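Acetoin utilization protein (Exiguobacterium sibiricum, PDB 2Q04) probably transfers an acyl group, most likely acetyl from acetyl-CoA, as a GNAT-family acetyltransferase that may take part in acetoin utilization. Local coordinates at residues E50-I55 and Y75-Y80; G17-E22 and A66-D71; N92-E97 and P193-H198. All blocks are in the same frame, centred on the assembly; numbering follows the deposited sequence.

In the fold
All three contacts reach the same mixed sheet. Interaction 1 is the most deeply buried, its centre about 9 Å from that of the chain, where helix 45-56 packs on strand 71-79 mainly through apolar side chains. Interaction 2, about 18 Å out, joins strands 19-23 and 62-68, the latter a neighbour of strand 71-79; here main-chain bonds and a salt bridge do the work. Interaction 3 lies about 17 Å out, with no hydrogen bond across it, and sets helix 193-203 against the start of strand 95-103. That strand pairs with 71-79, so interactions 1 and 3 touch, whereas interactions 2 and 3 lie on opposite sides of the chain's centre.

Interaction 1. Residues E50-I55 and Y75-Y80; sequences EALVEI and YVTFLY
L52 rests on the ring of Y75 with both of its methyl branches: CD2 lies over one face, 4.0 Å from the centroid of the Y75 ring and offset toward its rim, a CH-pi contact, while CD1 touches CD2 of the same ring at 3.9 Å. The CD2 methyl of L52 also meets CG2 of T77 at 3.6 Å, so one branch touches two strand residues. One helical turn on, I55 spreads along the strand: its CD1 is 4.1 Å from CB of T77, its CG1 lies 4.1 Å from CD1 of L79, and its CG2 rests 3.7 Å from the carbonyl O of F78.

The helix runs at 43° to the strand, with axes 9.5 Å apart. T77 turns its methyl to the helix: CG2 stands anti to the carbonyl carbon and OG1 sits between the backbone N and that carbon (chi1 74°), where it bonds to the backbone N of A100 on the neighbouring strand 95-103. I63 of strand 62-68 touches L52, I55 and T77 and widens the apolar layer. On the other face of the sheet, V76 and F78 point away from the helix; both touch S120 of helix 112-121.

No hydrogen bond joins E50-I55 to Y75-Y80; a turn earlier in the helix, Q48 NE2 is weakly bonded to Y75 OH, which also has a weak bond to E102. With the T77 hydroxyl satisfied within the sheet, aliphatic carbons and one aromatic face make up most of the interface, consistent with a hydrophobic layer between helix and sheet.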
loop_
_atom_site.group_PDB
_atom_site.type_symbol
_atom_site.label_atom_id
_atom_site.label_comp_id
_atom_site.label_asym_id
_atom_site.label_seq_id
_atom_site.Cartn_x
_atom_site.Cartn_y
_atom_site.Cartn_z
ATOM N N GLU A 50 5.446 11.563 -10.631
ATOM C CA GLU A 50 4.228 12.119 -11.212
ATOM C C GLU A 50 2.991 11.284 -10.820
ATOM O O GLU A 50 1.899 11.818 -10.672
ATOM C CB GLU A 50 4.373 12.179 -12.737
ATOM C CG GLU A 50 3.121 12.549 -13.491
ATOM C CD GLU A 50 3.371 12.661 -14.998
ATOM O OE1 GLU A 50 4.001 13.662 -15.424
ATOM O OE2 GLU A 50 2.947 11.742 -15.751
ATOM N N ALA A 51 3.186 9.979 -10.648
ATOM C CA ALA A 51 2.106 9.086 -10.229
ATOM C C ALA A 51 1.713 9.313 -8.763
ATOM O O ALA A 51 0.547 9.206 -8.407
ATOM C CB ALA A 51 2.510 7.629 -10.444
ATOM N N LEU A 52 2.701 9.576 -7.912
ATOM C CA LEU A 52 2.438 9.822 -6.483
ATOM C C LEU A 52 1.719 11.145 -6.304
ATOM O O LEU A 52 0.777 11.250 -5.512
ATOM C CB LEU A 52 3.751 9.834 -5.683
ATOM C CG LEU A 52 4.586 8.540 -5.708
ATOM C CD1 LEU A 52 5.895 8.740 -4.937
ATOM C CD2 LEU A 52 3.800 7.347 -5.151
ATOM N N VAL A 53 2.170 12.158 -7.038
ATOM C CA VAL A 53 1.555 13.469 -6.995
ATOM C C VAL A 53 0.084 13.378 -7.406
ATOM O O VAL A 53 -0.789 13.943 -6.745
ATOM C CB VAL A 53 2.291 14.465 -7.934
ATOM C CG1 VAL A 53 1.497 15.746 -8.082
ATOM C CG2 VAL A 53 3.702 14.766 -7.404
ATOM N N GLU A 54 -0.181 12.644 -8.487
ATOM C CA GLU A 54 -1.539 12.480 -8.997
ATOM C C GLU A 54 -2.432 11.788 -8.003
ATOM O O GLU A 54 -3.572 12.168 -7.830
ATOM C CB GLU A 54 -1.524 11.697 -10.293
ATOM C CG GLU A 54 -1.146 12.528 -11.501
ATOM C CD GLU A 54 -1.049 11.710 -12.758
ATOM O OE1 GLU A 54 -1.129 10.461 -12.669
ATOM O OE2 GLU A 54 -0.890 12.313 -13.844
ATOM N N ILE A 55 -1.922 10.744 -7.377
ATOM C CA ILE A 55 -2.676 10.034 -6.364
ATOM C C ILE A 55 -3.038 10.974 -5.207
ATOM O O ILE A 55 -4.185 11.008 -4.767
ATOM C CB ILE A 55 -1.885 8.824 -5.816
ATOM C CG1 ILE A 55 -1.820 7.708 -6.874
ATOM C CG2 ILE A 55 -2.531 8.297 -4.536
ATOM C CD1 ILE A 55 -0.850 6.563 -6.518
ATOM N N TYR A 75 7.782 5.167 0.234
ATOM C CA TYR A 75 6.418 5.654 0.235
ATOM C C TYR A 75 5.423 4.516 0.350
ATOM O O TYR A 75 5.760 3.349 0.142
ATOM C CB TYR A 75 6.134 6.436 -1.042
ATOM C CG TYR A 75 6.238 5.597 -2.303
ATOM C CD1 TYR A 75 5.170 4.803 -2.726
ATOM C CD2 TYR A 75 7.403 5.603 -3.078
ATOM C CE1 TYR A 75 5.261 4.030 -3.880
ATOM C CE2 TYR A 75 7.504 4.836 -4.234
ATOM C CZ TYR A 75 6.428 4.051 -4.631
ATOM O OH TYR A 75 6.515 3.290 -5.769
ATOM N N VAL A 76 4.186 4.871 0.672
ATOM C CA VAL A 76 3.091 3.943 0.642
ATOM C C VAL A 76 1.862 4.702 0.174
ATOM O O VAL A 76 1.625 5.837 0.615
ATOM C CB VAL A 76 2.844 3.284 2.031
ATOM C CG1 VAL A 76 2.493 4.332 3.077
ATOM C CG2 VAL A 76 1.751 2.236 1.934
ATOM N N THR A 77 1.102 4.097 -0.759
ATOM C CA THR A 77 -0.022 4.792 -1.421
ATOM C C THR A 77 -1.367 4.190 -1.068
ATOM O O THR A 77 -1.475 2.994 -0.818
ATOM C CB THR A 77 0.117 4.756 -2.949
ATOM O OG1 THR A 77 -0.188 3.440 -3.432
ATOM C CG2 THR A 77 1.516 5.145 -3.373
ATOM N N PHE A 78 -2.398 5.044 -1.051
ATOM C CA PHE A 78 -3.768 4.607 -0.827
ATOM C C PHE A 78 -4.663 5.313 -1.780
ATOM O O PHE A 78 -4.526 6.514 -1.992
ATOM C CB PHE A 78 -4.217 4.913 0.595
ATOM C CG PHE A 78 -3.429 4.238 1.618
ATOM C CD1 PHE A 78 -3.816 2.999 2.104
ATOM C CD2 PHE A 78 -2.263 4.819 2.112
ATOM C CE1 PHE A 78 -3.053 2.343 3.070
ATOM C CE2 PHE A 78 -1.505 4.177 3.073
ATOM C CZ PHE A 78 -1.903 2.939 3.559
ATOM N N LEU A 79 -5.585 4.570 -2.372
ATOM C CA LEU A 79 -6.569 5.134 -3.284
ATOM C C LEU A 79 -7.629 4.097 -3.544
ATOM O O LEU A 79 -7.502 2.946 -3.100
ATOM C CB LEU A 79 -5.908 5.558 -4.611
ATOM C CG LEU A 79 -5.283 4.451 -5.481
ATOM C CD1 LEU A 79 -4.923 5.007 -6.853
ATOM C CD2 LEU A 79 -4.051 3.817 -4.804
ATOM N N TYR A 80 -8.680 4.479 -4.263
ATOM C CA TYR A 80 -9.721 3.525 -4.623
ATOM C C TYR A 80 -9.186 2.532 -5.630
ATOM O O TYR A 80 -8.334 2.876 -6.445
ATOM C CB TYR A 80 -10.956 4.232 -5.183
ATOM C CG TYR A 80 -11.838 4.850 -4.124
ATOM C CD1 TYR A 80 -12.179 4.141 -2.973
ATOM C CD2 TYR A 80 -12.397 6.106 -4.308
ATOM C CE1 TYR A 80 -12.984 4.686 -2.016
ATOM C CE2 TYR A 80 -13.221 6.666 -3.351
ATOM C CZ TYR A 80 -13.517 5.950 -2.207
ATOM O OH TYR A 80 -14.341 6.495 -1.246
#

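Interaction 2. Residues G17-E22 and A66-D71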
loop_
_atom_site.group_PDB
_atom_site.type_symbol
_atom_site.label_atom_id
_atom_site.label_comp_id
_atom_site.label_asym_id
_atom_site.label_seq_id
_atom_site.Cartn_x
_atom_site.Cartn_y
_atom_site.Cartn_z
ATOM N N GLY A 17 19.909 7.193 9.121
ATOM C CA GLY A 17 18.831 8.119 9.480
ATOM C C GLY A 17 19.306 9.382 10.099
ATOM O O GLY A 17 20.490 9.644 10.117
ATOM N N PRO A 18 18.378 10.165 10.675
ATOM C CA PRO A 18 16.956 9.826 10.843
ATOM C C PRO A 18 16.109 10.054 9.593
ATOM O O PRO A 18 16.457 10.864 8.740
ATOM C CB PRO A 18 16.499 10.774 11.973
ATOM C CG PRO A 18 17.704 11.704 12.253
ATOM C CD PRO A 18 18.678 11.512 11.166
ATOM N N VAL A 19 14.966 9.390 9.543
ATOM C CA VAL A 19 14.063 9.474 8.394
ATOM C C VAL A 19 12.703 9.969 8.856
ATOM O O VAL A 19 12.153 9.465 9.829
ATOM C CB VAL A 19 13.886 8.062 7.696
ATOM C CG1 VAL A 19 12.976 8.172 6.490
ATOM C CG2 VAL A 19 15.242 7.482 7.295
ATOM N N GLU A 20 12.168 10.965 8.163
ATOM C CA GLU A 20 10.874 11.516 8.518
ATOM C C GLU A 20 9.774 10.744 7.826
ATOM O O GLU A 20 9.740 10.638 6.581
ATOM C CB GLU A 20 10.794 13.000 8.161
ATOM C CG GLU A 20 11.987 13.818 8.648
ATOM C CD GLU A 20 12.356 13.528 10.100
ATOM O OE1 GLU A 20 11.441 13.432 10.946
ATOM O OE2 GLU A 20 13.566 13.398 10.391
ATOM N N ILE A 21 8.898 10.163 8.631
ATOM C CA ILE A 21 7.794 9.375 8.131
ATOM C C ILE A 21 6.508 10.118 8.397
ATOM O O ILE A 21 6.104 10.283 9.541
ATOM C CB ILE A 21 7.772 8.004 8.786
ATOM C CG1 ILE A 21 9.067 7.262 8.426
ATOM C CG2 ILE A 21 6.544 7.202 8.320
ATOM C CD1 ILE A 21 9.198 5.968 9.045
ATOM N N GLU A 22 5.869 10.584 7.326
ATOM C CA GLU A 22 4.779 11.509 7.464
ATOM C C GLU A 22 3.798 11.451 6.297
ATOM O O GLU A 22 4.165 11.118 5.169
ATOM C CB GLU A 22 5.338 12.921 7.578
ATOM C CG GLU A 22 6.109 13.373 6.320
ATOM C CD GLU A 22 6.849 14.664 6.512
ATOM O OE1 GLU A 22 7.389 14.892 7.614
ATOM O OE2 GLU A 22 6.936 15.439 5.543
ATOM N N ALA A 66 8.526 8.255 3.356
ATOM C CA ALA A 66 9.716 8.193 4.194
ATOM C C ALA A 66 10.725 9.106 3.537
ATOM O O ALA A 66 11.089 8.904 2.377
ATOM C CB ALA A 66 10.242 6.794 4.276
ATOM N N ARG A 67 11.180 10.114 4.280
ATOM C CA ARG A 67 11.851 11.245 3.685
ATOM C C ARG A 67 13.123 11.659 4.443
ATOM O O ARG A 67 13.187 11.573 5.666
ATOM C CB ARG A 67 10.867 12.427 3.635
ATOM C CG ARG A 67 11.425 13.687 3.069
ATOM C CD ARG A 67 10.388 14.821 3.099
ATOM N NE ARG A 67 9.893 15.115 4.458
ATOM C CZ ARG A 67 10.600 15.760 5.405
ATOM N NH1 ARG A 67 11.863 16.084 5.199
ATOM N NH2 ARG A 67 10.054 16.013 6.584
ATOM N N GLN A 68 14.143 12.059 3.681
ATOM C CA GLN A 68 15.335 12.694 4.222
ATOM C C GLN A 68 15.570 13.959 3.432
ATOM O O GLN A 68 15.905 13.899 2.270
ATOM C CB GLN A 68 16.548 11.776 4.092
ATOM C CG GLN A 68 16.731 10.802 5.247
ATOM C CD GLN A 68 18.109 10.127 5.235
ATOM O OE1 GLN A 68 18.725 9.956 4.173
ATOM N NE2 GLN A 68 18.593 9.745 6.416
ATOM N N GLY A 69 15.375 15.112 4.067
ATOM C CA GLY A 69 15.458 16.391 3.365
ATOM C C GLY A 69 14.383 16.467 2.291
ATOM O O GLY A 69 13.236 16.167 2.547
ATOM N N ASN A 70 14.779 16.825 1.072
ATOM C CA ASN A 70 13.847 16.858 -0.066
ATOM C C ASN A 70 13.726 15.497 -0.770
ATOM O O ASN A 70 12.980 15.362 -1.736
ATOM C CB ASN A 70 14.294 17.911 -1.088
ATOM C CG ASN A 70 13.863 19.292 -0.719
ATOM O OD1 ASN A 70 12.676 19.552 -0.517
ATOM N ND2 ASN A 70 14.810 20.210 -0.681
ATOM N N ASP A 71 14.445 14.492 -0.262
ATOM C CA ASP A 71 14.534 13.192 -0.924
ATOM C C ASP A 71 13.570 12.141 -0.329
ATOM O O ASP A 71 13.688 11.764 0.835
ATOM C CB ASP A 71 15.973 12.674 -0.853
ATOM C CG ASP A 71 16.954 13.570 -1.587
ATOM O OD1 ASP A 71 16.723 13.850 -2.777
ATOM O OD2 ASP A 71 17.963 13.982 -0.977
#
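G17 and P18, joined by a cis peptide bond, meet the side chain of Q68: NE2 of Q68 lies 3.5 Å from CA of G17 and gives the carbonyl O of P18 a weak hydrogen bond. The same amide nitrogen also bonds to the carbonyl of L16, so it is shared between two acceptors of one loop. At V19 the strand proper begins. Its CG1, anti to the backbone N (chi1 -179°), reaches across to CB of A66 at 3.8 Å, and CG2 approaches the amide end of Q68.

E20 and R67 form an antiparallel hydrogen-bonded pair. N of E20 gives a bond to O of R67 at 2.8 Å, and N of R67 returns one to O of E20 at 2.8 Å. CB of E20 lies 3.5 Å above one face of the R67 guanidinium, but the carboxylate leads away to H9 and T11. I21 then pairs with A66 without hydrogen bonds, both side chains turning to the face covered by helix 112-121.

E22 ends the segment with a salt bridge. R67 grips it side-on, NH2 to OE1 at 3.1 Å and NE to OE2 at 3.2 Å; both carboxylate oxygens lie near the guanidinium plane but are met from above their own plane, the two planes being 57° apart. The R67 chain bends at chi3 (58°), and NH1 binds O of G69 at 3.0 Å. An alanine at R67 would probably leave the buried E22 carboxylate without this charged mate and G69 O without its side-chain donor.

From Q68 to D71 a type II' beta turn, with G69 at positive phi, leads into strand 71-79: an antiparallel beta hairpin whose first strand, 62-68, pairs on its other edge with strand 19-23.

Interaction 3. Residues N92-E97 and P193-H198; sequences NPYILE and PEVVAH
N92 and V195 meet where a type I turn from N92 to I95 leads into strand 95-103 and packs on the first turns of helix 193-203, with Y94 and V195 the pair of nearest CA atoms, 6.7 Å apart. Within it lies an Asx turn, just before this strand of the GNAT-family sheet: OD1 of N92 accepts from N of Y94 at 3.0 Å, which fixes the side-chain amide over the turn.

The other end of that amide faces the helix. CG stands anti to the backbone N (chi1 -165°), which carries the amide group toward the helix; ND2 of N92 lies 3.6 Å from CA of V195 and 3.3 Å from CD2 of H198. The N92 and H198 side chains run past one another in opposing senses, their amide and ring planes 24° apart. V195 packs against N92, Y94 and I95: its CG2 touches CB of Y94 at 3.6 Å, and its CG1 lies 4.0 Å from CG1 of I95. L130 of strand 130-135 touches V195 as well, so the valine reaches the neighbouring strand.

No hydrogen bond crosses the two segments. H198 spends NE2 on the carbonyl of E89, in the loop where S88 and G90 bind a calcium ion, and this bond ties the helix to that loop. Beside it, CD2 of the same imidazole meets the CD1 methyl of I95 at 3.5 Å.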
loop_
_atom_site.group_PDB
_atom_site.type_symbol
_atom_site.label_atom_id
_atom_site.label_comp_id
_atom_site.label_asym_id
_atom_site.label_seq_id
_atom_site.Cartn_x
_atom_site.Cartn_y
_atom_site.Cartn_z
ATOM N N ASN A 92 -19.179 0.496 -3.737
ATOM C CA ASN A 92 -18.784 0.451 -2.339
ATOM C C ASN A 92 -17.619 1.413 -2.049
ATOM O O ASN A 92 -16.453 1.069 -2.277
ATOM C CB ASN A 92 -18.401 -0.973 -1.949
ATOM C CG ASN A 92 -18.322 -1.164 -0.455
ATOM O OD1 ASN A 92 -18.030 -0.232 0.285
ATOM N ND2 ASN A 92 -18.569 -2.378 -0.005
ATOM N N PRO A 93 -17.936 2.614 -1.503
ATOM C CA PRO A 93 -16.924 3.625 -1.190
ATOM C C PRO A 93 -16.125 3.347 0.113
ATOM O O PRO A 93 -15.257 4.154 0.488
ATOM C CB PRO A 93 -17.748 4.904 -1.048
ATOM C CG PRO A 93 -19.087 4.445 -0.601
ATOM C CD PRO A 93 -19.301 3.076 -1.175
ATOM N N TYR A 94 -16.421 2.229 0.792
ATOM C CA TYR A 94 -15.702 1.854 2.022
ATOM C C TYR A 94 -14.543 0.904 1.729
ATOM O O TYR A 94 -13.854 0.461 2.639
ATOM C CB TYR A 94 -16.656 1.208 3.026
ATOM C CG TYR A 94 -17.764 2.130 3.498
ATOM C CD1 TYR A 94 -17.524 3.086 4.478
ATOM C CD2 TYR A 94 -19.041 2.042 2.966
ATOM C CE1 TYR A 94 -18.513 3.930 4.901
ATOM C CE2 TYR A 94 -20.035 2.872 3.385
ATOM C CZ TYR A 94 -19.770 3.824 4.359
ATOM O OH TYR A 94 -20.771 4.668 4.789
ATOM N N ILE A 95 -14.344 0.578 0.457
ATOM C CA ILE A 95 -13.236 -0.269 0.062
ATOM C C ILE A 95 -12.113 0.579 -0.550
ATOM O O ILE A 95 -12.308 1.269 -1.559
ATOM C CB ILE A 95 -13.689 -1.384 -0.912
ATOM C CG1 ILE A 95 -14.568 -2.391 -0.160
ATOM C CG2 ILE A 95 -12.468 -2.103 -1.520
ATOM C CD1 ILE A 95 -15.073 -3.531 -1.004
ATOM N N LEU A 96 -10.953 0.550 0.106
ATOM C CA LEU A 96 -9.808 1.348 -0.284
ATOM C C LEU A 96 -8.647 0.422 -0.595
ATOM O O LEU A 96 -8.520 -0.631 0.009
ATOM C CB LEU A 96 -9.427 2.281 0.871
ATOM C CG LEU A 96 -8.468 3.427 0.568
ATOM C CD1 LEU A 96 -9.108 4.439 -0.369
ATOM C CD2 LEU A 96 -8.052 4.098 1.858
ATOM N N GLU A 97 -7.806 0.804 -1.542
ATOM C CA GLU A 97 -6.651 -0.016 -1.874
ATOM C C GLU A 97 -5.341 0.626 -1.432
ATOM O O GLU A 97 -5.106 1.800 -1.666
ATOM C CB GLU A 97 -6.595 -0.326 -3.380
ATOM C CG GLU A 97 -5.472 -1.343 -3.745
ATOM C CD GLU A 97 -5.255 -1.491 -5.239
ATOM O OE1 GLU A 97 -5.973 -0.837 -6.012
ATOM O OE2 GLU A 97 -4.337 -2.242 -5.633
ATOM N N PRO A 193 -20.619 -4.999 8.249
ATOM C CA PRO A 193 -20.635 -6.362 7.685
ATOM C C PRO A 193 -20.931 -6.405 6.172
ATOM O O PRO A 193 -20.467 -7.309 5.477
ATOM C CB PRO A 193 -21.767 -7.054 8.466
ATOM C CG PRO A 193 -21.921 -6.262 9.704
ATOM C CD PRO A 193 -21.581 -4.858 9.360
ATOM N N GLU A 194 -21.711 -5.439 5.690
ATOM C CA GLU A 194 -22.078 -5.369 4.272
ATOM C C GLU A 194 -20.850 -5.128 3.405
ATOM O O GLU A 194 -20.745 -5.662 2.311
ATOM C CB GLU A 194 -23.109 -4.253 4.036
ATOM C CG GLU A 194 -24.493 -4.530 4.636
ATOM C CD GLU A 194 -24.522 -4.425 6.159
ATOM O OE1 GLU A 194 -23.686 -3.691 6.726
ATOM O OE2 GLU A 194 -25.392 -5.069 6.785
ATOM N N VAL A 195 -19.935 -4.308 3.905
ATOM C CA VAL A 195 -18.702 -4.009 3.203
ATOM C C VAL A 195 -17.803 -5.258 3.145
ATOM O O VAL A 195 -17.171 -5.534 2.125
ATOM C CB VAL A 195 -17.936 -2.866 3.902
ATOM C CG1 VAL A 195 -16.573 -2.642 3.242
ATOM C CG2 VAL A 195 -18.765 -1.584 3.886
ATOM N N VAL A 196 -17.757 -5.995 4.250
ATOM C CA VAL A 196 -16.961 -7.201 4.326
ATOM C C VAL A 196 -17.529 -8.275 3.413
ATOM O O VAL A 196 -16.784 -9.018 2.774
ATOM C CB VAL A 196 -16.900 -7.743 5.763
ATOM C CG1 VAL A 196 -16.263 -9.140 5.786
ATOM C CG2 VAL A 196 -16.124 -6.783 6.654
ATOM N N ALA A 197 -18.853 -8.361 3.365
ATOM C CA ALA A 197 -19.521 -9.337 2.511
ATOM C C ALA A 197 -19.227 -9.053 1.052
ATOM O O ALA A 197 -19.068 -9.971 0.259
ATOM C CB ALA A 197 -21.019 -9.321 2.760
ATOM N N HIS A 198 -19.181 -7.769 0.698
ATOM C CA HIS A 198 -18.869 -7.365 -0.655
ATOM C C HIS A 198 -17.452 -7.763 -1.000
ATOM O O HIS A 198 -17.188 -8.264 -2.081
ATOM C CB HIS A 198 -19.038 -5.868 -0.808
ATOM C CG HIS A 198 -18.806 -5.375 -2.200
ATOM N ND1 HIS A 198 -19.427 -5.925 -3.294
ATOM C CD2 HIS A 198 -18.089 -4.326 -2.664
ATOM C CE1 HIS A 198 -19.067 -5.264 -4.382
ATOM N NE2 HIS A 198 -18.260 -4.287 -4.025
#